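Local coordinates for protein alpha-2,3-sialyltransferase (Campylobacter jejuni, PDB 2P2V) that probably transfers sialic acid from a CMP-activated donor onto a glycan through an alpha-2,3 linkage, its N-terminal part binding a fluorinated donor analogue, at residues 21-26 with 41-46; 144-149 with 210-215. All coordinates share one frame; numbering follows the deposited sequence.

In the fold
Both interactions reach the bound donor analogue CSF at its ribose. Interaction 1 pairs two parallel strands in the central sheet, and G26, just beyond the end of strand 21-25, brings its backbone to the ribose. Interaction 2 ties the loop 144-149 to helix 207-221 and presents T149 to another atom of the same sugar. Their centres lie about 21 Å apart and their nearest atoms about 7 Å apart, so they do not touch. Besides the nucleotide, helix 150-161 connects them: it begins directly after T149, and its M154 and A158 pack on F46 of interaction 1. S150, at its start, also hydrogen-bonds CSF.

Interaction 1 of 2, residues 21-26 with 41-46; sequences NIIIAG and REYDVF. With CSF (cytidine-5'-monophosphate-3-fluoro-N-acetyl-neuraminic acid), chain O; EDO (1,2-ethanediol), chain E.
I22 reaches over the ring of F46 with its CD1 methyl, which stands 3.8 Å from the ring centroid and 18° from the ring normal, a CH-pi contact displaced somewhat toward the rim. CG1 of I22 is anti to the backbone N (chi1 -175°), and from there CD1 turns toward 41-46, where it also packs on CB of D44. The two side chains cross at about a right angle. On the other side of the sheet I23 meets Y43, CG1 lying 3.5 Å from CD1 of the tyrosine; a 1,2-ethanediol molecule, probably from the crystallisation liquor, sets its C1 over the centre of one face of this ring and donates from O1 to Y43 O. At the start of the pairing the N21 carboxamide donates from ND2 to E42 O at 2.9 Å, with the acceptor close to the amide plane. Between the two faces runs a parallel ladder of backbone bonds. D44 N donates to N21 O, I23 N to D44 O and A25 N to F46 O, while F46 N donates to I23 O at 2.8 Å.

The two strands are neighbours inside the all-parallel sheet of a Rossmann-like fold, joined by a connection that contains no helix. In keeping with that fold, the nucleotide lies off the C-terminal end of 21-25: CA of G26 comes within 3.2 Å of CSF O4'. Strand 165-169 is hydrogen-bonded along the other edge of 21-25, through I22, I24 and G26, which fixes this strand from both sides. Helix 150-161 covers the face bearing I24 and F46 through M154, while F67 meets the F46 ring with the planes inclined. D44 OD2 is hydrogen-bonded to Y163 OH.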
ATOM      1  N   ASN A  21     -32.196 -14.701 -10.029  1.00 31.73           N
ATOM      2  CA  ASN A  21     -33.123 -14.749  -8.925  1.00 30.60           C
ATOM      3  C   ASN A  21     -32.394 -15.091  -7.635  1.00 28.60           C
ATOM      4  O   ASN A  21     -31.635 -16.038  -7.599  1.00 27.93           O
ATOM      5  CB  ASN A  21     -34.173 -15.866  -9.091  1.00 31.96           C
ATOM      6  CG  ASN A  21     -35.141 -15.611 -10.268  1.00 34.90           C
ATOM      7  OD1 ASN A  21     -35.495 -14.463 -10.562  1.00 34.07           O
ATOM      8  ND2 ASN A  21     -35.573 -16.702 -10.923  1.00 35.87           N
ATOM      9  N   ILE A  22     -32.730 -14.382  -6.585  1.00 27.73           N
ATOM     10  CA  ILE A  22     -32.038 -14.653  -5.318  1.00 27.48           C
ATOM     11  C   ILE A  22     -33.070 -14.669  -4.213  1.00 26.23           C
ATOM     12  O   ILE A  22     -33.951 -13.819  -4.174  1.00 28.54           O
ATOM     13  CB  ILE A  22     -30.869 -13.610  -5.120  1.00 26.01           C
ATOM     14  CG1 ILE A  22     -30.033 -13.942  -3.846  1.00 24.33           C
ATOM     15  CG2 ILE A  22     -31.376 -12.184  -5.026  1.00 27.35           C
ATOM     16  CD1 ILE A  22     -29.251 -15.215  -3.961  1.00 21.25           C
ATOM     17  N   ILE A  23     -32.977 -15.649  -3.312  1.00 26.62           N
ATOM     18  CA  ILE A  23     -33.785 -15.676  -2.120  1.00 26.58           C
ATOM     19  C   ILE A  23     -32.822 -15.255  -1.026  1.00 28.32           C
ATOM     20  O   ILE A  23     -31.713 -15.804  -0.953  1.00 28.36           O
ATOM     21  CB  ILE A  23     -34.292 -17.100  -1.795  1.00 26.66           C
ATOM     22  CG1 ILE A  23     -34.889 -17.785  -3.046  1.00 31.90           C
ATOM     23  CG2 ILE A  23     -35.229 -17.089  -0.596  1.00 27.61           C
ATOM     24  CD1 ILE A  23     -35.909 -16.921  -3.813  1.00 30.72           C
ATOM     25  N   ILE A  24     -33.280 -14.311  -0.210  1.00 28.17           N
ATOM     26  CA  ILE A  24     -32.519 -13.692   0.838  1.00 28.66           C
ATOM     27  C   ILE A  24     -33.299 -13.884   2.118  1.00 29.65           C
ATOM     28  O   ILE A  24     -34.421 -13.375   2.264  1.00 31.38           O
ATOM     29  CB  ILE A  24     -32.240 -12.203   0.524  1.00 28.82           C
ATOM     30  CG1 ILE A  24     -31.379 -12.084  -0.755  1.00 28.42           C
ATOM     31  CG2 ILE A  24     -31.593 -11.532   1.760  1.00 28.18           C
ATOM     32  CD1 ILE A  24     -31.050 -10.660  -1.194  1.00 25.61           C
ATOM     33  N   ALA A  25     -32.727 -14.654   3.046  1.00 29.79           N
ATOM     34  CA  ALA A  25     -33.424 -14.982   4.274  1.00 29.59           C
ATOM     35  C   ALA A  25     -32.803 -14.387   5.512  1.00 30.84           C
ATOM     36  O   ALA A  25     -31.594 -14.571   5.777  1.00 30.08           O
ATOM     37  CB  ALA A  25     -33.569 -16.458   4.407  1.00 32.03           C
ATOM     38  N   GLY A  26     -33.620 -13.652   6.257  1.00 31.36           N
ATOM     39  CA  GLY A  26     -33.287 -13.274   7.632  1.00 30.48           C
ATOM     40  C   GLY A  26     -33.582 -14.472   8.513  1.00 31.84           C
ATOM     41  O   GLY A  26     -33.938 -15.564   8.041  1.00 29.99           O
ATOM     42  N   ARG A  41     -38.960 -20.862 -10.030  1.00 38.40           N
ATOM     43  CA  ARG A  41     -38.392 -22.156 -10.437  1.00 39.85           C
ATOM     44  C   ARG A  41     -36.901 -22.292 -10.138  1.00 38.47           C
ATOM     45  O   ARG A  41     -36.431 -23.362  -9.754  1.00 38.40           O
ATOM     46  CB  ARG A  41     -38.562 -22.348 -11.955  1.00 40.62           C
ATOM     47  CG  ARG A  41     -39.820 -23.127 -12.366  1.00 47.09           C
ATOM     48  CD  ARG A  41     -39.600 -24.686 -12.386  1.00 55.72           C
ATOM     49  NE  ARG A  41     -38.210 -25.134 -12.654  1.00 61.66           N
ATOM     50  CZ  ARG A  41     -37.481 -24.887 -13.760  1.00 64.24           C
ATOM     51  NH1 ARG A  41     -37.952 -24.151 -14.767  1.00 64.56           N
ATOM     52  NH2 ARG A  41     -36.241 -25.362 -13.853  1.00 65.15           N
ATOM     53  N   GLU A  42     -36.165 -21.212 -10.377  1.00 37.75           N
ATOM     54  CA  GLU A  42     -34.721 -21.236 -10.213  1.00 37.03           C
ATOM     55  C   GLU A  42     -34.305 -20.099  -9.325  1.00 34.44           C
ATOM     56  O   GLU A  42     -34.888 -19.021  -9.368  1.00 32.38           O
ATOM     57  CB  GLU A  42     -34.028 -21.121 -11.557  1.00 38.27           C
ATOM     58  CG  GLU A  42     -34.355 -22.288 -12.453  1.00 43.96           C
ATOM     59  CD  GLU A  42     -33.197 -22.667 -13.301  1.00 53.37           C
ATOM     60  OE1 GLU A  42     -33.042 -22.066 -14.397  1.00 57.39           O
ATOM     61  OE2 GLU A  42     -32.427 -23.555 -12.858  1.00 56.90           O
ATOM     62  N   TYR A  43     -33.298 -20.352  -8.493  1.00 33.34           N
ATOM     63  CA  TYR A  43     -32.840 -19.332  -7.573  1.00 31.06           C
ATOM     64  C   TYR A  43     -31.575 -19.820  -6.831  1.00 29.41           C
ATOM     65  O   TYR A  43     -31.330 -21.020  -6.722  1.00 28.82           O
ATOM     66  CB  TYR A  43     -33.920 -18.977  -6.526  1.00 31.68           C
ATOM     67  CG  TYR A  43     -34.451 -20.173  -5.761  1.00 34.77           C
ATOM     68  CD1 TYR A  43     -33.753 -20.689  -4.640  1.00 33.51           C
ATOM     69  CD2 TYR A  43     -35.663 -20.798  -6.141  1.00 33.18           C
ATOM     70  CE1 TYR A  43     -34.241 -21.776  -3.945  1.00 36.05           C
ATOM     71  CE2 TYR A  43     -36.149 -21.889  -5.468  1.00 33.10           C
ATOM     72  CZ  TYR A  43     -35.447 -22.372  -4.365  1.00 35.68           C
ATOM     73  OH  TYR A  43     -35.912 -23.449  -3.689  1.00 34.40           O
ATOM     74  N   ASP A  44     -30.806 -18.843  -6.345  1.00 28.25           N
ATOM     75  CA  ASP A  44     -29.691 -19.059  -5.361  1.00 27.39           C
ATOM     76  C   ASP A  44     -30.233 -18.571  -4.035  1.00 24.83           C
ATOM     77  O   ASP A  44     -31.220 -17.839  -3.977  1.00 25.86           O
ATOM     78  CB  ASP A  44     -28.444 -18.235  -5.770  1.00 25.80           C
ATOM     79  CG  ASP A  44     -27.725 -18.811  -6.998  1.00 30.35           C
ATOM     80  OD1 ASP A  44     -27.832 -20.014  -7.215  1.00 31.42           O
ATOM     81  OD2 ASP A  44     -27.064 -18.076  -7.779  1.00 29.99           O
ATOM     82  N   VAL A  45     -29.574 -18.925  -2.919  1.00 24.46           N
ATOM     83  CA  VAL A  45     -30.084 -18.561  -1.622  1.00 23.30           C
ATOM     84  C   VAL A  45     -28.921 -17.844  -0.853  1.00 22.60           C
ATOM     85  O   VAL A  45     -27.790 -18.332  -0.918  1.00 23.27           O
ATOM     86  CB  VAL A  45     -30.394 -19.814  -0.820  1.00 23.96           C
ATOM     87  CG1 VAL A  45     -30.861 -19.429   0.510  1.00 23.19           C
ATOM     88  CG2 VAL A  45     -31.498 -20.699  -1.528  1.00 24.94           C
ATOM     89  N   PHE A  46     -29.232 -16.770  -0.126  1.00 23.37           N
ATOM     90  CA  PHE A  46     -28.255 -16.122   0.786  1.00 23.07           C
ATOM     91  C   PHE A  46     -28.792 -16.291   2.197  1.00 23.34           C
ATOM     92  O   PHE A  46     -30.008 -16.126   2.448  1.00 24.24           O
ATOM     93  CB  PHE A  46     -28.119 -14.631   0.499  1.00 21.54           C
ATOM     94  CG  PHE A  46     -27.258 -14.255  -0.705  1.00 20.93           C
ATOM     95  CD1 PHE A  46     -26.604 -15.186  -1.487  1.00 22.98           C
ATOM     96  CD2 PHE A  46     -27.138 -12.898  -1.026  1.00 23.58           C
ATOM     97  CE1 PHE A  46     -25.827 -14.760  -2.597  1.00 21.26           C
ATOM     98  CE2 PHE A  46     -26.381 -12.461  -2.101  1.00 24.19           C
ATOM     99  CZ  PHE A  46     -25.708 -13.393  -2.885  1.00 20.45           C
TER
HETATM  100  C5A CSF O1001     -27.811  -8.295  16.062  1.00 42.56           C
HETATM  101  C4A CSF O1001     -29.068  -7.731  15.411  1.00 42.98           C
HETATM  102  C2A CSF O1001     -28.356  -8.705  13.150  1.00 44.01           C
HETATM  103  O6A CSF O1001     -27.262  -9.301  13.880  1.00 41.85           O
HETATM  104  C6A CSF O1001     -27.413  -9.571  15.298  1.00 41.08           C
HETATM  105  C3A CSF O1001     -28.862  -7.479  13.910  1.00 44.45           C
HETATM  106  O4A CSF O1001     -29.374  -6.478  16.008  1.00 46.44           O
HETATM  107  N5A CSF O1001     -28.176  -8.634  17.454  1.00 37.91           N
HETATM  108  C7A CSF O1001     -26.087 -10.142  15.786  1.00 39.19           C
HETATM  109  C8A CSF O1001     -25.704 -11.382  14.985  1.00 36.63           C
HETATM  110  C9A CSF O1001     -24.315 -11.920  15.388  1.00 35.05           C
HETATM  111  O9A CSF O1001     -24.005 -13.161  14.711  1.00 33.99           O
HETATM  112  O8A CSF O1001     -26.764 -12.379  15.137  1.00 34.65           O
HETATM  113  O7A CSF O1001     -25.086  -9.110  15.713  1.00 40.73           O
HETATM  114  C1A CSF O1001     -27.853  -8.171  11.816  1.00 42.82           C
HETATM  115  OBA CSF O1001     -28.631  -7.400  11.188  1.00 40.93           O
HETATM  116  OAA CSF O1001     -26.711  -8.524  11.413  1.00 38.46           O
HETATM  117  O1A CSF O1001     -29.446  -9.589  12.796  1.00 45.22           O
HETATM  118  O2A CSF O1001     -30.798 -10.729  14.525  1.00 48.26           O
HETATM  119  N1  CSF O1001     -34.580 -10.364  11.278  1.00 48.16           N
HETATM  120  C2  CSF O1001     -35.782  -9.594  11.336  1.00 49.93           C
HETATM  121  N3  CSF O1001     -36.650  -9.738  12.381  1.00 47.70           N
HETATM  122  C4  CSF O1001     -36.381 -10.634  13.357  1.00 48.16           C
HETATM  123  C5  CSF O1001     -35.209 -11.401  13.317  1.00 46.18           C
HETATM  124  C6  CSF O1001     -34.318 -11.252  12.258  1.00 47.52           C
HETATM  125  C3' CSF O1001     -31.474  -9.342  10.402  1.00 48.51           C
HETATM  126  C2' CSF O1001     -32.889  -8.896  10.090  1.00 50.02           C
HETATM  127  C1' CSF O1001     -33.661 -10.215  10.129  1.00 49.03           C
HETATM  128  O4' CSF O1001     -32.722 -11.312  10.076  1.00 48.84           O
HETATM  129  C4' CSF O1001     -31.391 -10.804   9.982  1.00 47.07           C
HETATM  130  PA  CSF O1001     -29.869 -11.048  13.380  1.00 46.42           P
HETATM  131  O5' CSF O1001     -30.805 -11.656  12.197  1.00 44.90           O
HETATM  132  C5' CSF O1001     -30.422 -11.634  10.823  1.00 46.35           C
HETATM  133  O3' CSF O1001     -30.532  -8.599   9.635  1.00 50.07           O
HETATM  134  O2' CSF O1001     -32.946  -8.309   8.761  1.00 49.10           O
HETATM  135  N4  CSF O1001     -37.241 -10.801  14.407  1.00 48.11           N
HETATM  136  O2  CSF O1001     -36.013  -8.749  10.427  1.00 48.09           O
HETATM  137  O3A CSF O1001     -28.721 -12.007  13.515  1.00 44.27           O
HETATM  138  C10 CSF O1001     -27.223  -8.501  18.394  1.00 42.21           C
HETATM  139  O10 CSF O1001     -26.065  -8.131  18.148  1.00 38.70           O
HETATM  140  C11 CSF O1001     -27.654  -8.855  19.800  1.00 40.70           C
HETATM  141  F3A CSF O1001     -27.933  -6.481  13.724  1.00 45.65           F
HETATM  142  C1  EDO E 703     -33.291 -23.395  -7.995  1.00 47.28           C
HETATM  143  O1  EDO E 703     -32.079 -23.292  -8.741  1.00 47.51           O
HETATM  144  C2  EDO E 703     -33.187 -24.449  -6.927  1.00 50.38           C
HETATM  145  O2  EDO E 703     -34.392 -25.224  -7.040  1.00 53.39           O

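Interaction 2 of 2, residues 144-149 with 210-215; sequences FNKRIT and DIEALK. With CSF (cytidine-5'-monophosphate-3-fluoro-N-acetyl-neuraminic acid), chain O; EDO (1,2-ethanediol), chain D; EDO (1,2-ethanediol), chain K.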
ATOM      1  N   PHE A 144     -25.824  10.156  11.446  1.00 25.63           N
ATOM      2  CA  PHE A 144     -27.164   9.960  12.052  1.00 27.37           C
ATOM      3  C   PHE A 144     -27.271   8.669  12.833  1.00 28.87           C
ATOM      4  O   PHE A 144     -28.349   8.405  13.392  1.00 29.78           O
ATOM      5  CB  PHE A 144     -28.306  10.046  11.016  1.00 27.63           C
ATOM      6  CG  PHE A 144     -28.389  11.383  10.296  1.00 27.58           C
ATOM      7  CD1 PHE A 144     -28.982  12.509  10.895  1.00 31.42           C
ATOM      8  CD2 PHE A 144     -27.873  11.527   9.023  1.00 32.50           C
ATOM      9  CE1 PHE A 144     -29.053  13.741  10.235  1.00 32.20           C
ATOM     10  CE2 PHE A 144     -27.918  12.748   8.369  1.00 28.06           C
ATOM     11  CZ  PHE A 144     -28.504  13.866   8.964  1.00 30.59           C
ATOM     12  N   ASN A 145     -26.211   7.846  12.841  1.00 28.89           N
ATOM     13  CA  ASN A 145     -26.204   6.595  13.611  1.00 29.09           C
ATOM     14  C   ASN A 145     -27.307   5.652  13.191  1.00 29.51           C
ATOM     15  O   ASN A 145     -27.938   5.001  14.011  1.00 29.95           O
ATOM     16  CB  ASN A 145     -26.287   6.936  15.114  1.00 30.78           C
ATOM     17  CG  ASN A 145     -26.017   5.742  16.002  1.00 32.93           C
ATOM     18  OD1 ASN A 145     -25.160   4.888  15.714  1.00 32.70           O
ATOM     19  ND2 ASN A 145     -26.760   5.672  17.115  1.00 38.74           N
ATOM     20  N   LYS A 146     -27.563   5.594  11.890  1.00 26.74           N
ATOM     21  CA  LYS A 146     -28.489   4.647  11.298  1.00 28.03           C
ATOM     22  C   LYS A 146     -27.728   3.602  10.494  1.00 27.02           C
ATOM     23  O   LYS A 146     -26.898   3.964   9.660  1.00 26.50           O
ATOM     24  CB  LYS A 146     -29.473   5.383  10.373  1.00 28.21           C
ATOM     25  CG  LYS A 146     -30.525   6.237  11.132  1.00 29.70           C
ATOM     26  CD  LYS A 146     -31.764   6.493  10.259  1.00 31.09           C
ATOM     27  CE  LYS A 146     -31.472   7.418   9.114  1.00 37.02           C
ATOM     28  NZ  LYS A 146     -32.680   7.605   8.193  1.00 36.47           N
ATOM     29  N   ARG A 147     -28.012   2.327  10.720  1.00 25.50           N
ATOM     30  CA  ARG A 147     -27.313   1.243  10.021  1.00 25.99           C
ATOM     31  C   ARG A 147     -28.286   0.241   9.462  1.00 26.24           C
ATOM     32  O   ARG A 147     -29.250  -0.123  10.127  1.00 26.40           O
ATOM     33  CB  ARG A 147     -26.337   0.522  10.976  1.00 25.77           C
ATOM     34  CG  ARG A 147     -25.570  -0.642  10.327  1.00 25.23           C
ATOM     35  CD  ARG A 147     -24.555  -1.204  11.361  1.00 26.10           C
ATOM     36  NE  ARG A 147     -23.737  -0.162  11.965  1.00 28.22           N
ATOM     37  CZ  ARG A 147     -22.926  -0.390  12.998  1.00 32.04           C
ATOM     38  NH1 ARG A 147     -22.841  -1.619  13.490  1.00 31.69           N
ATOM     39  NH2 ARG A 147     -22.205   0.580  13.539  1.00 30.29           N
ATOM     40  N   ILE A 148     -28.004  -0.277   8.263  1.00 24.72           N
ATOM     41  CA  ILE A 148     -28.867  -1.288   7.698  1.00 25.55           C
ATOM     42  C   ILE A 148     -28.636  -2.624   8.400  1.00 26.12           C
ATOM     43  O   ILE A 148     -27.522  -2.903   8.908  1.00 27.27           O
ATOM     44  CB  ILE A 148     -28.647  -1.435   6.187  1.00 24.62           C
ATOM     45  CG1 ILE A 148     -27.215  -1.933   5.880  1.00 23.04           C
ATOM     46  CG2 ILE A 148     -29.027  -0.065   5.440  1.00 25.14           C
ATOM     47  CD1 ILE A 148     -26.999  -2.188   4.339  1.00 23.84           C
ATOM     48  N   THR A 149     -29.679  -3.455   8.450  1.00 25.88           N
ATOM     49  CA  THR A 149     -29.552  -4.817   9.004  1.00 27.17           C
ATOM     50  C   THR A 149     -28.987  -5.747   7.955  1.00 25.70           C
ATOM     51  O   THR A 149     -28.899  -5.359   6.773  1.00 26.20           O
ATOM     52  CB  THR A 149     -30.936  -5.369   9.489  1.00 27.56           C
ATOM     53  OG1 THR A 149     -31.850  -5.377   8.384  1.00 31.28           O
ATOM     54  CG2 THR A 149     -31.473  -4.474  10.573  1.00 31.67           C
ATOM     55  N   ASP A 210     -34.569   0.317   7.312  1.00 31.45           N
ATOM     56  CA  ASP A 210     -34.442  -0.851   6.409  1.00 31.73           C
ATOM     57  C   ASP A 210     -35.332  -0.705   5.220  1.00 31.48           C
ATOM     58  O   ASP A 210     -34.890  -0.896   4.081  1.00 32.90           O
ATOM     59  CB  ASP A 210     -34.774  -2.165   7.099  1.00 31.10           C
ATOM     60  CG  ASP A 210     -33.605  -2.728   7.874  1.00 34.28           C
ATOM     61  OD1 ASP A 210     -32.476  -2.155   7.813  1.00 34.46           O
ATOM     62  OD2 ASP A 210     -33.817  -3.771   8.551  1.00 36.57           O
ATOM     63  N   ILE A 211     -36.605  -0.383   5.464  1.00 31.93           N
ATOM     64  CA  ILE A 211     -37.529  -0.172   4.354  1.00 31.54           C
ATOM     65  C   ILE A 211     -37.096   0.934   3.389  1.00 30.73           C
ATOM     66  O   ILE A 211     -37.082   0.712   2.208  1.00 29.72           O
ATOM     67  CB  ILE A 211     -39.048  -0.038   4.803  1.00 31.65           C
ATOM     68  CG1 ILE A 211     -39.466  -1.321   5.511  1.00 31.62           C
ATOM     69  CG2 ILE A 211     -39.970   0.256   3.553  1.00 31.62           C
ATOM     70  CD1 ILE A 211     -40.742  -1.159   6.321  1.00 34.54           C
ATOM     71  N   GLU A 212     -36.721   2.113   3.894  1.00 31.37           N
ATOM     72  CA  GLU A 212     -36.243   3.183   3.008  1.00 31.78           C
ATOM     73  C   GLU A 212     -35.031   2.750   2.147  1.00 31.15           C
ATOM     74  O   GLU A 212     -34.951   3.030   0.932  1.00 30.08           O
ATOM     75  CB  GLU A 212     -35.856   4.378   3.864  1.00 32.98           C
ATOM     76  CG  GLU A 212     -35.369   5.580   3.053  1.00 35.34           C
ATOM     77  CD  GLU A 212     -34.793   6.627   3.991  1.00 41.41           C
ATOM     78  OE1 GLU A 212     -35.595   7.364   4.603  1.00 40.20           O
ATOM     79  OE2 GLU A 212     -33.543   6.678   4.139  1.00 43.96           O
ATOM     80  N   ALA A 213     -34.065   2.077   2.793  1.00 31.00           N
ATOM     81  CA  ALA A 213     -32.871   1.601   2.096  1.00 29.67           C
ATOM     82  C   ALA A 213     -33.237   0.601   1.030  1.00 29.65           C
ATOM     83  O   ALA A 213     -32.676   0.623  -0.067  1.00 26.94           O
ATOM     84  CB  ALA A 213     -31.884   0.975   3.093  1.00 31.53           C
ATOM     85  N   LEU A 214     -34.147  -0.315   1.355  1.00 29.44           N
ATOM     86  CA  LEU A 214     -34.609  -1.316   0.352  1.00 30.33           C
ATOM     87  C   LEU A 214     -35.332  -0.665  -0.829  1.00 30.50           C
ATOM     88  O   LEU A 214     -35.130  -1.050  -1.985  1.00 31.82           O
ATOM     89  CB  LEU A 214     -35.556  -2.321   1.010  1.00 28.92           C
ATOM     90  CG  LEU A 214     -34.947  -3.458   1.855  1.00 32.13           C
ATOM     91  CD1 LEU A 214     -36.047  -4.193   2.658  1.00 30.23           C
ATOM     92  CD2 LEU A 214     -34.155  -4.444   0.989  1.00 30.19           C
ATOM     93  N   LYS A 215     -36.172   0.311  -0.539  1.00 32.91           N
ATOM     94  CA  LYS A 215     -36.875   1.059  -1.612  1.00 35.26           C
ATOM     95  C   LYS A 215     -35.885   1.834  -2.473  1.00 34.39           C
ATOM     96  O   LYS A 215     -36.010   1.900  -3.693  1.00 35.35           O
ATOM     97  CB  LYS A 215     -37.939   1.980  -1.002  1.00 35.61           C
ATOM     98  CG  LYS A 215     -39.166   1.212  -0.448  1.00 37.95           C
ATOM     99  CD  LYS A 215     -40.354   2.152  -0.184  1.00 39.32           C
ATOM    100  CE  LYS A 215     -40.261   2.852   1.209  1.00 44.98           C
ATOM    101  NZ  LYS A 215     -41.632   3.129   1.847  1.00 48.60           N
TER
HETATM  102  C5A CSF O1001     -27.811  -8.295  16.062  1.00 42.56           C
HETATM  103  C4A CSF O1001     -29.068  -7.731  15.411  1.00 42.98           C
HETATM  104  C2A CSF O1001     -28.356  -8.705  13.150  1.00 44.01           C
HETATM  105  O6A CSF O1001     -27.262  -9.301  13.880  1.00 41.85           O
HETATM  106  C6A CSF O1001     -27.413  -9.571  15.298  1.00 41.08           C
HETATM  107  C3A CSF O1001     -28.862  -7.479  13.910  1.00 44.45           C
HETATM  108  O4A CSF O1001     -29.374  -6.478  16.008  1.00 46.44           O
HETATM  109  N5A CSF O1001     -28.176  -8.634  17.454  1.00 37.91           N
HETATM  110  C7A CSF O1001     -26.087 -10.142  15.786  1.00 39.19           C
HETATM  111  C8A CSF O1001     -25.704 -11.382  14.985  1.00 36.63           C
HETATM  112  C9A CSF O1001     -24.315 -11.920  15.388  1.00 35.05           C
HETATM  113  O9A CSF O1001     -24.005 -13.161  14.711  1.00 33.99           O
HETATM  114  O8A CSF O1001     -26.764 -12.379  15.137  1.00 34.65           O
HETATM  115  O7A CSF O1001     -25.086  -9.110  15.713  1.00 40.73           O
HETATM  116  C1A CSF O1001     -27.853  -8.171  11.816  1.00 42.82           C
HETATM  117  OBA CSF O1001     -28.631  -7.400  11.188  1.00 40.93           O
HETATM  118  OAA CSF O1001     -26.711  -8.524  11.413  1.00 38.46           O
HETATM  119  O1A CSF O1001     -29.446  -9.589  12.796  1.00 45.22           O
HETATM  120  O2A CSF O1001     -30.798 -10.729  14.525  1.00 48.26           O
HETATM  121  N1  CSF O1001     -34.580 -10.364  11.278  1.00 48.16           N
HETATM  122  C2  CSF O1001     -35.782  -9.594  11.336  1.00 49.93           C
HETATM  123  N3  CSF O1001     -36.650  -9.738  12.381  1.00 47.70           N
HETATM  124  C4  CSF O1001     -36.381 -10.634  13.357  1.00 48.16           C
HETATM  125  C5  CSF O1001     -35.209 -11.401  13.317  1.00 46.18           C
HETATM  126  C6  CSF O1001     -34.318 -11.252  12.258  1.00 47.52           C
HETATM  127  C3' CSF O1001     -31.474  -9.342  10.402  1.00 48.51           C
HETATM  128  C2' CSF O1001     -32.889  -8.896  10.090  1.00 50.02           C
HETATM  129  C1' CSF O1001     -33.661 -10.215  10.129  1.00 49.03           C
HETATM  130  O4' CSF O1001     -32.722 -11.312  10.076  1.00 48.84           O
HETATM  131  C4' CSF O1001     -31.391 -10.804   9.982  1.00 47.07           C
HETATM  132  PA  CSF O1001     -29.869 -11.048  13.380  1.00 46.42           P
HETATM  133  O5' CSF O1001     -30.805 -11.656  12.197  1.00 44.90           O
HETATM  134  C5' CSF O1001     -30.422 -11.634  10.823  1.00 46.35           C
HETATM  135  O3' CSF O1001     -30.532  -8.599   9.635  1.00 50.07           O
HETATM  136  O2' CSF O1001     -32.946  -8.309   8.761  1.00 49.10           O
HETATM  137  N4  CSF O1001     -37.241 -10.801  14.407  1.00 48.11           N
HETATM  138  O2  CSF O1001     -36.013  -8.749  10.427  1.00 48.09           O
HETATM  139  O3A CSF O1001     -28.721 -12.007  13.515  1.00 44.27           O
HETATM  140  C10 CSF O1001     -27.223  -8.501  18.394  1.00 42.21           C
HETATM  141  O10 CSF O1001     -26.065  -8.131  18.148  1.00 38.70           O
HETATM  142  C11 CSF O1001     -27.654  -8.855  19.800  1.00 40.70           C
HETATM  143  F3A CSF O1001     -27.933  -6.481  13.724  1.00 45.65           F
HETATM  144  C1  EDO D 702     -24.321  -6.276   8.845  1.00 45.77           C
HETATM  145  O1  EDO D 702     -23.520  -5.829   9.960  1.00 47.91           O
HETATM  146  C2  EDO D 702     -25.359  -5.208   8.557  1.00 45.78           C
HETATM  147  O2  EDO D 702     -25.488  -4.350   9.703  1.00 44.17           O
HETATM  148  C1  EDO K 709     -24.928  -5.428  13.364  1.00 57.11           C
HETATM  149  O1  EDO K 709     -24.363  -4.397  12.553  1.00 56.02           O
HETATM  150  C2  EDO K 709     -24.639  -5.130  14.824  1.00 56.77           C
HETATM  151  O2  EDO K 709     -25.686  -4.256  15.266  1.00 56.75           O
HETATM  152  O   HOH W   1     -32.397   8.524   5.583  1.00 48.25           O
HETATM  153  O   HOH W   2     -31.994  -0.458   9.866  1.00 30.96           O
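D210 grips T149 with both carboxylate oxygens. OD1 accepts the backbone N-H of T149 at 3.1 Å, on its syn side and close to the carboxylate plane, while OD2 accepts a hydrogen bond at 2.5 Å from T149 OG1, which approaches from above that plane. OG1 stands between the backbone N and the carbonyl carbon (chi1 59°), where it can donate to D210 and accept a hydrogen bond from CSF O2' at 3.2 Å. D210 thus acts as a second-shell residue, probably helping to orient the hydroxyl that meets the ribose of the donor analogue. A water lies 2.7 Å from D210 OD1 and also close to R147 O. R147 O is also hydrogen-bonded to H205 ND1.

Two residues on, E212 faces K146 through water. K146 NZ donates to this water at 2.8 Å, and the water in turn donates to E212 OE2 at 2.6 Å; NZ and OE2 themselves, at 4.2 Å, are too far apart for a salt bridge, and OE2 is also hydrogen-bonded to Y136 OH. A213 then adds an apolar touch, its CB resting 3.8 Å from CG2 of I148.

The loop 144-149 bridges helices 131-144 and 150-161, with T149 at the N-cap position of the latter, although its hydroxyl is turned to D210 and the ribose and does not cap the helix. Helix 207-221 packs against both: A213 touches F133 and Y136 of the first and V152 of the second, and L214 meets C155, placing the contact beside helix 150-161, which in turn packs on the strands of the central sheet.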